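Side-chain contact in UBA domain-containing protein Mud1 (Schizosaccharomyces pombe, PDB 1Z96), which binds polyubiquitin chains through its C-terminal UBA domain, linking polyubiquitinated proteins to the proteasome, and is also an aspartic protease: residues N5-Q10 and Q23-A28. Sequence-based numbering, arbitrary orientation.
Sequences NSKIAQ and QALDAA
Leu-25 meets the flat peptide joining Lys-7 to Ile-8. Its methyl CD1 stands almost squarely over the outer face, 3.5 Å from Ile-8 N, while the other face turns into the helix's own interior. On one side CB of Lys-7 lies 3.7 Å from Leu-25 CD1; on the other, Ile-8 CG1 comes to 3.6 Å from the same methyl, the two branched chains meeting at a slant. Leu-25 CD2 is turned toward Lys-7, at 4.0 Å from its CB. CD1 lies anti to CA (chi2 160°), and this extended branch spans most of the 7.5 Å that separates Leu-25 CA from Ile-8 CA. Lys-7 contributes only the root of its side chain; the rest runs extended to a hydrogen bond from NZ to Gly-30 O. The contact is van der Waals throughout: the leucine's methyls against a peptide face and two aliphatic side chains. In this three-helix UBA bundle, Leu-25 on helix 18-27 also touches Leu-4 and Leu-11, and meets Ala-35 of helix 32-39, while Ile-8 leans on Ala-21 and Ala-22. Leu-11 takes part in binding monoubiquitin and Ala-35 in binding linked diubiquitin; the leucine's place beside them, between helices 4-13 and 32-39, is consistent with a position beneath the ubiquitin-binding surface.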
# COMPACT_ATOMS: atom_id res chain seq x y z
N ASN A 5 -4.96 7.65 0.70
CA ASN A 5 -5.88 6.79 1.46
C ASN A 5 -6.59 5.76 0.59
O ASN A 5 -6.81 4.63 1.02
CB ASN A 5 -6.87 7.65 2.24
CG ASN A 5 -6.21 8.38 3.38
OD1 ASN A 5 -5.21 7.91 3.93
ND2 ASN A 5 -6.77 9.51 3.75
N SER A 6 -6.93 6.13 -0.64
CA SER A 6 -7.52 5.18 -1.55
C SER A 6 -6.54 4.06 -1.88
O SER A 6 -6.94 2.89 -1.96
CB SER A 6 -8.01 5.88 -2.82
OG SER A 6 -9.12 6.70 -2.49
N LYS A 7 -5.26 4.39 -2.03
CA LYS A 7 -4.25 3.35 -2.26
C LYS A 7 -4.08 2.46 -1.03
O LYS A 7 -3.92 1.25 -1.17
CB LYS A 7 -2.93 3.98 -2.67
CG LYS A 7 -3.01 4.67 -4.01
CD LYS A 7 -1.81 5.55 -4.24
CE LYS A 7 -1.91 6.32 -5.50
NZ LYS A 7 -0.69 7.19 -5.67
N ILE A 8 -4.06 3.04 0.16
CA ILE A 8 -3.98 2.20 1.37
C ILE A 8 -5.15 1.22 1.40
O ILE A 8 -4.98 0.03 1.66
CB ILE A 8 -3.93 3.04 2.66
CG1 ILE A 8 -2.62 3.83 2.73
CG2 ILE A 8 -4.01 2.12 3.86
CD1 ILE A 8 -2.63 4.95 3.78
N ALA A 9 -6.35 1.73 1.14
CA ALA A 9 -7.54 0.91 1.09
C ALA A 9 -7.44 -0.23 0.06
O ALA A 9 -7.87 -1.35 0.35
CB ALA A 9 -8.76 1.79 0.80
N GLN A 10 -6.87 0.05 -1.11
CA GLN A 10 -6.64 -0.99 -2.10
C GLN A 10 -5.79 -2.11 -1.52
O GLN A 10 -6.10 -3.30 -1.67
CB GLN A 10 -5.95 -0.44 -3.36
CG GLN A 10 -6.84 0.32 -4.30
CD GLN A 10 -7.57 -0.59 -5.31
OE1 GLN A 10 -7.82 -1.78 -5.03
NE2 GLN A 10 -7.93 -0.03 -6.45
N GLN A 23 3.13 2.12 5.10
CA GLN A 23 4.60 2.15 5.11
C GLN A 23 5.19 1.75 3.77
O GLN A 23 6.15 2.38 3.29
CB GLN A 23 5.14 1.31 6.27
CG GLN A 23 4.86 1.95 7.62
CD GLN A 23 5.27 1.11 8.83
OE1 GLN A 23 5.47 -0.10 8.74
NE2 GLN A 23 5.33 1.76 9.99
N ALA A 24 4.58 0.74 3.14
CA ALA A 24 4.97 0.33 1.78
C ALA A 24 4.73 1.45 0.76
O ALA A 24 5.57 1.75 -0.06
CB ALA A 24 4.25 -0.93 1.38
N LEU A 25 3.58 2.11 0.86
CA LEU A 25 3.32 3.23 -0.03
C LEU A 25 4.26 4.41 0.18
O LEU A 25 4.64 5.08 -0.79
CB LEU A 25 1.87 3.68 0.11
CG LEU A 25 0.87 2.78 -0.59
CD1 LEU A 25 -0.53 2.96 -0.02
CD2 LEU A 25 0.90 3.04 -2.10
N ASP A 26 4.61 4.69 1.43
CA ASP A 26 5.59 5.73 1.75
C ASP A 26 6.92 5.43 1.07
O ASP A 26 7.49 6.28 0.39
CB ASP A 26 5.80 5.79 3.27
CG ASP A 26 6.82 6.85 3.69
OD1 ASP A 26 6.55 8.04 3.45
OD2 ASP A 26 7.91 6.57 4.22
N ALA A 27 7.42 4.21 1.27
CA ALA A 27 8.69 3.78 0.64
C ALA A 27 8.61 3.93 -0.87
O ALA A 27 9.57 4.36 -1.54
CB ALA A 27 8.98 2.35 1.00
N ALA A 28 7.45 3.57 -1.42
CA ALA A 28 7.21 3.57 -2.86
C ALA A 28 6.85 4.95 -3.42
O ALA A 28 6.54 5.09 -4.61
CB ALA A 28 6.13 2.55 -3.19